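PDB 4ZO4: dephospho-CoA kinase from Campylobacter jejuni subsp. jejuni serotype O:2, which catalyses the ATP-dependent phosphorylation of the 3'-hydroxyl group of dephospho-CoA, the last step of coenzyme A biosynthesis. Local coordinates for the interface of chains A and B. Residues are numbered along the deposited sequence; one frame, centred on the assembly and turned at random. Chains: chain A/B, Dephospho-CoA kinase.

Contact 1: the interface of chains A and B. Residues chain A 159, 163, 166-167; chain B 144, 156, 159, 163.
A:Ile166 lies over the aliphatic chain of B:Lys159 at the apolar centre of this helix-to-helix contact. Its CD1 methyl reaches B:Lys159 CB at 3.8 Å, while its branch methyl CG2 rests 3.8 Å from CD of the same lysine, the two side chains crossing obliquely. With CG1 anti to the carbonyl carbon (chi1 -60°) and the chain then extended, CD1 also reaches CD1 of B:Leu144 at 4.0 Å, which adds the start of helix 144-151 to the patch.

Beyond this centre B:Lys159 runs nearly straight and turns at its last torsion (chi4 -80°). There the ammonium NZ donates to the carboxylate OE1 of B:Glu156 in its own chain (3.2 Å), nearly along the C-O axis, and forms a salt bridge across the interface with OD1 of A:Asp167 at 3.8 Å. The ammonium group thus lies beside a pair of acids from opposite chains, reaching both, and its charge would probably offset theirs.

Farther along the helices, the carboxylates of A:Asp163 and B:Asp163 come together from opposite directions, their planes steeply inclined (76°) to each other. A:Lys159 NZ forms salt bridges with both, 3.9 Å from OD1 of B:Asp163 and 3.7 Å from OD2 of A:Asp163. The site joins the two helices 155-172 through acids whose charges the lysines would probably offset, around a small apolar core, and may help hold two kinase chains together.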
loop_
_atom_site.group_PDB
_atom_site.type_symbol
_atom_site.label_atom_id
_atom_site.label_comp_id
_atom_site.label_asym_id
_atom_site.label_seq_id
_atom_site.Cartn_x
_atom_site.Cartn_y
_atom_site.Cartn_z
ATOM N N LYS A 159 19.096 3.025 -1.067
ATOM C CA LYS A 159 18.004 2.205 -0.551
ATOM C C LYS A 159 17.058 1.905 -1.680
ATOM O O LYS A 159 16.651 0.765 -1.877
ATOM C CB LYS A 159 17.272 2.973 0.526
ATOM C CG LYS A 159 16.332 2.141 1.358
ATOM C CD LYS A 159 15.169 2.984 1.842
ATOM C CE LYS A 159 14.205 2.136 2.647
ATOM N NZ LYS A 159 12.823 2.282 2.115
ATOM N N ASP A 163 16.320 -1.732 -3.195
ATOM C CA ASP A 163 14.997 -2.329 -3.083
ATOM C C ASP A 163 14.493 -2.804 -4.432
ATOM O O ASP A 163 13.847 -3.832 -4.530
ATOM C CB ASP A 163 14.027 -1.321 -2.500
ATOM C CG ASP A 163 14.186 -1.152 -0.996
ATOM O OD1 ASP A 163 14.611 -2.106 -0.280
ATOM O OD2 ASP A 163 13.878 -0.039 -0.534
ATOM N N ILE A 166 16.152 -5.923 -5.402
ATOM C CA ILE A 166 15.618 -7.094 -4.676
ATOM C C ILE A 166 14.295 -7.556 -5.275
ATOM O O ILE A 166 14.097 -8.739 -5.551
ATOM C CB ILE A 166 15.435 -6.838 -3.194
ATOM C CG1 ILE A 166 16.782 -6.467 -2.548
ATOM C CG2 ILE A 166 14.901 -8.098 -2.516
ATOM C CD1 ILE A 166 16.638 -5.888 -1.140
ATOM N N ASP A 167 13.406 -6.598 -5.496
ATOM C CA ASP A 167 12.155 -6.876 -6.167
ATOM C C ASP A 167 12.365 -7.553 -7.558
ATOM O O ASP A 167 11.715 -8.561 -7.851
ATOM C CB ASP A 167 11.299 -5.585 -6.207
ATOM C CG ASP A 167 10.917 -5.107 -4.782
ATOM O OD1 ASP A 167 10.889 -5.974 -3.897
ATOM O OD2 ASP A 167 10.684 -3.899 -4.523
ATOM N N LEU B 144 21.885 -7.713 2.874
ATOM C CA LEU B 144 20.829 -8.680 2.613
ATOM C C LEU B 144 21.263 -10.139 2.840
ATOM O O LEU B 144 20.482 -10.932 3.348
ATOM C CB LEU B 144 20.295 -8.495 1.199
ATOM C CG LEU B 144 19.088 -9.376 0.861
ATOM C CD1 LEU B 144 17.766 -8.798 1.340
ATOM C CD2 LEU B 144 19.024 -9.601 -0.635
ATOM N N GLU B 156 12.272 -11.528 0.336
ATOM C CA GLU B 156 11.443 -10.382 0.650
ATOM C C GLU B 156 11.305 -10.130 2.140
ATOM O O GLU B 156 11.215 -8.988 2.560
ATOM C CB GLU B 156 10.080 -10.523 -0.017
ATOM C CG GLU B 156 10.162 -10.303 -1.530
ATOM C CD GLU B 156 10.546 -8.869 -1.935
ATOM O OE1 GLU B 156 10.367 -7.921 -1.141
ATOM O OE2 GLU B 156 11.019 -8.656 -3.064
ATOM N N LYS B 159 14.495 -8.254 3.174
ATOM C CA LYS B 159 14.441 -6.849 2.717
ATOM C C LYS B 159 13.614 -5.938 3.656
ATOM O O LYS B 159 13.936 -4.751 3.825
ATOM C CB LYS B 159 13.883 -6.797 1.290
ATOM C CG LYS B 159 13.297 -5.467 0.850
ATOM C CD LYS B 159 12.825 -5.535 -0.576
ATOM C CE LYS B 159 11.851 -4.423 -0.838
ATOM N NZ LYS B 159 10.509 -4.784 -0.326
ATOM N N ASP B 163 15.403 -2.849 5.298
ATOM C CA ASP B 163 14.857 -1.501 5.168
ATOM C C ASP B 163 14.656 -0.810 6.538
ATOM O O ASP B 163 14.810 0.401 6.656
ATOM C CB ASP B 163 13.519 -1.549 4.425
ATOM C CG ASP B 163 13.661 -1.764 2.934
ATOM O OD1 ASP B 163 14.628 -1.218 2.343
ATOM O OD2 ASP B 163 12.785 -2.472 2.352
#

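Contact 2: the interface of chains A and B. Residues chain A 144, 155, 159, 163; chain B 163, 166-167.
Helix 155-172 of chain B packs against the same helix of chain A, running antiparallel to it, and against the start of chain A helix 144-151. B:Ile166 enters between these two elements of chain A and touches A:Leu144, A:Leu155 and A:Lys159.

A:Leu144 and B:Ile166 reach toward each other tip to tip. The leucine methyl CD2 meets the isoleucine CG1 at 3.7 Å and lies 4.0 Å from its terminal methyl CD1. The branch methyl CG2 of B:Ile166 serves a different pair of neighbours: it is 3.7 Å from CD2 of A:Leu155, past which the isoleucine slides in the opposite direction, and 3.9 Å from CG of A:Lys159. The first torsion of B:Ile166 (chi1 -65°) sets CG2 anti to the backbone N and CG1 beside it, which divides the two branches between the helices: CG1 faces helix 144-151, and CG2 faces the first turns of helix 155-172.

A:Lys159 is apolar at its root and polar at its end. Its CG covers the isoleucine methyl, and the chain then bends at its last torsion (chi4 -127°), which leaves NZ beside the paired aspartates and turned away from B:Asp167. That carboxylate is the more distant neighbour, its OD1 lying 4.0 Å from CE of the lysine and 4.5 Å from NZ. The charges are opposite but not in contact, and any attraction between them is probably weak.

By seating one isoleucine against two leucines and the lower part of a lysine, the site supplies apolar packing that ties both helices of chain A to chain B, and it may contribute to pairing of the kinase chains.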
loop_
_atom_site.group_PDB
_atom_site.type_symbol
_atom_site.label_atom_id
_atom_site.label_comp_id
_atom_site.label_asym_id
_atom_site.label_seq_id
_atom_site.Cartn_x
_atom_site.Cartn_y
_atom_site.Cartn_z
ATOM N N LEU A 144 24.233 -2.710 0.245
ATOM C CA LEU A 144 24.036 -1.282 0.333
ATOM C C LEU A 144 25.331 -0.500 0.131
ATOM O O LEU A 144 25.393 0.399 -0.700
ATOM C CB LEU A 144 23.468 -0.920 1.692
ATOM C CG LEU A 144 23.141 0.556 1.830
ATOM C CD1 LEU A 144 22.087 0.938 0.812
ATOM C CD2 LEU A 144 22.661 0.820 3.232
ATOM N N LEU A 155 22.567 7.357 1.242
ATOM C CA LEU A 155 21.815 6.283 1.846
ATOM C C LEU A 155 20.476 6.113 1.200
ATOM O O LEU A 155 20.104 5.003 0.830
ATOM C CB LEU A 155 21.623 6.571 3.315
ATOM C CG LEU A 155 22.505 5.768 4.256
ATOM C CD1 LEU A 155 22.609 6.453 5.607
ATOM C CD2 LEU A 155 21.917 4.370 4.416
ATOM N N LYS A 159 19.096 3.025 -1.067
ATOM C CA LYS A 159 18.004 2.205 -0.551
ATOM C C LYS A 159 17.058 1.905 -1.680
ATOM O O LYS A 159 16.651 0.765 -1.877
ATOM C CB LYS A 159 17.272 2.973 0.526
ATOM C CG LYS A 159 16.332 2.141 1.358
ATOM C CD LYS A 159 15.169 2.984 1.842
ATOM C CE LYS A 159 14.205 2.136 2.647
ATOM N NZ LYS A 159 12.823 2.282 2.115
ATOM N N ASP A 163 16.320 -1.732 -3.195
ATOM C CA ASP A 163 14.997 -2.329 -3.083
ATOM C C ASP A 163 14.493 -2.804 -4.432
ATOM O O ASP A 163 13.847 -3.832 -4.530
ATOM C CB ASP A 163 14.027 -1.321 -2.500
ATOM C CG ASP A 163 14.186 -1.152 -0.996
ATOM O OD1 ASP A 163 14.611 -2.106 -0.280
ATOM O OD2 ASP A 163 13.878 -0.039 -0.534
ATOM N N ASP B 163 15.403 -2.849 5.298
ATOM C CA ASP B 163 14.857 -1.501 5.168
ATOM C C ASP B 163 14.656 -0.810 6.538
ATOM O O ASP B 163 14.810 0.401 6.656
ATOM C CB ASP B 163 13.519 -1.549 4.425
ATOM C CG ASP B 163 13.661 -1.764 2.934
ATOM O OD1 ASP B 163 14.628 -1.218 2.343
ATOM O OD2 ASP B 163 12.785 -2.472 2.352
ATOM N N ILE B 166 18.113 0.233 7.383
ATOM C CA ILE B 166 18.516 1.431 6.665
ATOM C C ILE B 166 17.812 2.676 7.198
ATOM O O ILE B 166 18.423 3.724 7.307
ATOM C CB ILE B 166 18.332 1.275 5.154
ATOM C CG1 ILE B 166 19.280 0.184 4.642
ATOM C CG2 ILE B 166 18.649 2.571 4.430
ATOM C CD1 ILE B 166 18.842 -0.418 3.333
ATOM N N ASP B 167 16.542 2.556 7.575
ATOM C CA ASP B 167 15.803 3.692 8.126
ATOM C C ASP B 167 16.524 4.344 9.315
ATOM O O ASP B 167 16.602 5.572 9.401
ATOM C CB ASP B 167 14.367 3.277 8.487
ATOM C CG ASP B 167 13.393 3.359 7.281
ATOM O OD1 ASP B 167 13.755 3.926 6.212
ATOM O OD2 ASP B 167 12.249 2.852 7.408
#

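Contact 1 and contact 2 have centres of their C-alpha atoms about 8 Å apart and form one continuous surface, sharing A:Lys159, A:Asp163 and B:Asp163. They are approximate twins under the two-fold axis: the isoleucine of each chain meets the lysine and leucine of the other, and the shared aspartates lie near the axis between them. The correspondence is not exact, since the Lys159-Asp167 salt bridge of contact 1 becomes a more distant pair in contact 2. The antiparallel helices 155-172 supply most of both contacts. The deposited assembly holds four copies, and the structure alone does not show whether this pairing exists in solution.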